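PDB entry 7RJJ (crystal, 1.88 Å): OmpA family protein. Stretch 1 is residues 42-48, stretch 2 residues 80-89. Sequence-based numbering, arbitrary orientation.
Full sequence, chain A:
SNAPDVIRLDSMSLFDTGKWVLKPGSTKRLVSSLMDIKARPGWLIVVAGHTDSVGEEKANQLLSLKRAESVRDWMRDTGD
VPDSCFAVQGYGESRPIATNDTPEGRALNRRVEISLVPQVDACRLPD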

# COMPACT_ATOMS: atom_id res chain seq x y z
N GLY A 42 4.63 -1.46 -17.43
CA GLY A 42 5.46 -0.27 -17.65
C GLY A 42 4.99 0.98 -16.93
O GLY A 42 5.73 1.98 -16.98
N TRP A 43 3.82 0.96 -16.30
CA TRP A 43 3.35 2.16 -15.55
C TRP A 43 4.09 2.22 -14.21
O TRP A 43 4.35 1.14 -13.63
CB TRP A 43 1.84 2.10 -15.33
CG TRP A 43 0.99 2.29 -16.55
CD1 TRP A 43 1.13 1.71 -17.78
CD2 TRP A 43 -0.25 3.01 -16.59
NE1 TRP A 43 0.11 2.10 -18.60
CE2 TRP A 43 -0.76 2.89 -17.89
CE3 TRP A 43 -0.95 3.77 -15.65
CZ2 TRP A 43 -1.95 3.50 -18.29
CZ3 TRP A 43 -2.12 4.38 -16.04
CH2 TRP A 43 -2.62 4.24 -17.34
N LEU A 44 4.42 3.42 -13.73
CA LEU A 44 5.01 3.53 -12.37
C LEU A 44 3.96 3.09 -11.35
O LEU A 44 2.81 3.60 -11.42
CB LEU A 44 5.44 4.97 -12.09
CG LEU A 44 6.04 5.21 -10.70
CD1 LEU A 44 7.38 4.51 -10.55
CD2 LEU A 44 6.18 6.70 -10.42
N ILE A 45 4.34 2.21 -10.43
CA ILE A 45 3.45 1.67 -9.36
C ILE A 45 3.78 2.46 -8.10
O ILE A 45 4.84 2.17 -7.49
CB ILE A 45 3.63 0.15 -9.17
CG1 ILE A 45 3.54 -0.61 -10.50
CG2 ILE A 45 2.64 -0.40 -8.15
CD1 ILE A 45 4.00 -2.04 -10.39
N VAL A 46 2.97 3.46 -7.78
CA VAL A 46 3.25 4.24 -6.55
C VAL A 46 2.55 3.51 -5.41
O VAL A 46 1.31 3.40 -5.44
CB VAL A 46 2.81 5.71 -6.69
CG1 VAL A 46 2.93 6.46 -5.36
CG2 VAL A 46 3.58 6.43 -7.79
N VAL A 47 3.33 3.02 -4.45
CA VAL A 47 2.79 2.23 -3.31
C VAL A 47 2.87 3.11 -2.06
O VAL A 47 3.99 3.42 -1.63
CB VAL A 47 3.57 0.91 -3.14
CG1 VAL A 47 2.88 0.02 -2.12
CG2 VAL A 47 3.72 0.17 -4.46
N ALA A 48 1.71 3.53 -1.54
CA ALA A 48 1.65 4.46 -0.39
C ALA A 48 1.11 3.75 0.85
O ALA A 48 0.00 3.15 0.78
CB ALA A 48 0.80 5.65 -0.75
N ASP A 80 6.16 -11.42 -9.41
CA ASP A 80 7.16 -11.32 -10.51
C ASP A 80 7.09 -9.97 -11.23
O ASP A 80 7.32 -9.95 -12.45
CB ASP A 80 7.02 -12.47 -11.51
CG ASP A 80 7.43 -13.81 -10.95
OD1 ASP A 80 6.90 -14.19 -9.87
OD2 ASP A 80 8.30 -14.46 -11.57
N VAL A 81 6.77 -8.89 -10.52
CA VAL A 81 6.77 -7.52 -11.12
C VAL A 81 8.20 -6.98 -11.00
O VAL A 81 8.78 -7.06 -9.92
CB VAL A 81 5.75 -6.61 -10.43
CG1 VAL A 81 5.74 -5.21 -11.03
CG2 VAL A 81 4.35 -7.21 -10.44
N PRO A 82 8.82 -6.46 -12.08
CA PRO A 82 10.19 -5.94 -11.99
C PRO A 82 10.35 -4.91 -10.86
O PRO A 82 9.46 -4.09 -10.68
CB PRO A 82 10.46 -5.34 -13.38
CG PRO A 82 9.51 -6.11 -14.29
CD PRO A 82 8.29 -6.38 -13.45
N ASP A 83 11.49 -4.94 -10.17
CA ASP A 83 11.74 -4.04 -9.01
C ASP A 83 11.67 -2.56 -9.42
O ASP A 83 11.21 -1.77 -8.61
CB ASP A 83 13.04 -4.44 -8.33
CG ASP A 83 13.34 -3.69 -7.05
OD1 ASP A 83 13.62 -2.50 -7.13
OD2 ASP A 83 13.31 -4.31 -5.97
N SER A 84 12.13 -2.22 -10.62
CA SER A 84 12.17 -0.78 -11.01
C SER A 84 10.76 -0.21 -11.21
O SER A 84 10.66 1.02 -11.31
CB SER A 84 13.00 -0.56 -12.25
OG SER A 84 12.41 -1.17 -13.38
N CYS A 85 9.72 -1.04 -11.24
CA CYS A 85 8.34 -0.51 -11.48
C CYS A 85 7.82 0.29 -10.28
O CYS A 85 6.90 1.12 -10.48
CB CYS A 85 7.34 -1.63 -11.70
SG CYS A 85 7.70 -2.67 -13.13
N PHE A 86 8.39 0.06 -9.10
CA PHE A 86 7.81 0.62 -7.85
C PHE A 86 8.48 1.90 -7.34
O PHE A 86 9.69 2.13 -7.53
CB PHE A 86 7.92 -0.42 -6.74
CG PHE A 86 7.32 -1.76 -7.09
CD1 PHE A 86 5.98 -2.00 -6.87
CD2 PHE A 86 8.09 -2.76 -7.66
CE1 PHE A 86 5.41 -3.22 -7.21
CE2 PHE A 86 7.52 -3.98 -7.99
CZ PHE A 86 6.18 -4.21 -7.76
N ALA A 87 7.64 2.71 -6.69
CA ALA A 87 8.06 3.91 -5.93
C ALA A 87 7.29 3.86 -4.62
O ALA A 87 6.03 3.76 -4.69
CB ALA A 87 7.82 5.18 -6.71
N VAL A 88 7.99 3.78 -3.48
CA VAL A 88 7.24 3.63 -2.20
C VAL A 88 7.19 4.97 -1.46
O VAL A 88 8.18 5.70 -1.43
CB VAL A 88 7.75 2.48 -1.31
CG1 VAL A 88 7.63 1.13 -2.02
CG2 VAL A 88 9.14 2.68 -0.79
N GLN A 89 6.03 5.21 -0.85
CA GLN A 89 5.66 6.48 -0.19
C GLN A 89 5.02 6.18 1.16
O GLN A 89 4.42 5.11 1.29
CB GLN A 89 4.64 7.18 -1.09
CG GLN A 89 4.13 8.51 -0.57
CD GLN A 89 3.10 9.10 -1.51
OE1 GLN A 89 2.52 8.42 -2.35
NE2 GLN A 89 2.83 10.38 -1.35

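The apolar centre of the contact is the side chain of Ile 45, which is buried and whose CD1 makes the closest side-chain approach to three residues of the second stretch. With chi1 at m and chi2 at t, the chain is extended, and Ile 45 CD1 lies 3.7 Å from Val 81 CG1, 3.6 Å from Cys 85 CB and 3.7 Å from Phe 86 CE1. Ile 45 CD1 also sits 4.2 Å from the centroid of the Phe 86 ring, an off-centre CH-pi contact. A beta-branched aliphatic side chain suits this buried place: it fits the extended strand, and its CD1 still reaches the loop residue Val 81, whose CA-to-CB bond points toward the first stretch.

Val 47 lies on the same face of the sheet as Ile 45, Phe 86 and Val 88. Val 47 CG2 meets the edge of the Phe 86 ring, 4.0 Å from Phe 86 CD1, and Val 47 CB is 4.2 Å from Val 88 CG1. The branched side chain, itself buried, thus packs against both neighbours while fitting the extended backbone that beta-branched residues favour.

Leu 44, Val 46, Ala 48, Ala 87 and Gln 89 contribute to the other side of the contact. The CA-to-CB bond of Leu 44 points sideways, but the end of its side chain comes nearer, bringing Leu 44 CD1 to 3.9 Å from Ala 87 CB and 3.4 Å from Cys 85 O. The small Ala 87 presents just a methyl group to this leucine.

Between these two layers of side chains runs the backbone ladder. The strands are parallel, their directions 22° apart, and Ile 45 and Val 47 each bond through both N and O. Ile 45 N donates to Cys 85 O (2.8 Å), Ala 87 N to Ile 45 O (3.0 Å), Val 47 N to Ala 87 O (2.8 Å) and Gln 89 N to Val 47 O (2.8 Å). Three of these acceptor carbonyls, those of Ile 45, Ala 87 and Val 47, also receive CA-H...O contacts, such as Val 88 CA to Val 47 O at 3.3 Å. Before the strand, Cys 85 closes a 3-10 turn, Cys 85 N bonded to Pro 82 O at 3.1 Å; its carbonyl remains available to begin the ladder.

At the polar edge, Gln 89 extends with chi1 and chi2 both t, so that Gln 89 OE1 lies 3.6 Å from both Val 46 CG1 and Ala 48 CB. These are packing contacts: the aliphatic part of glutamine extends its reach, and the residue as a whole stays partly exposed. Altogether the two stretches bury 542 Å², counting both sides.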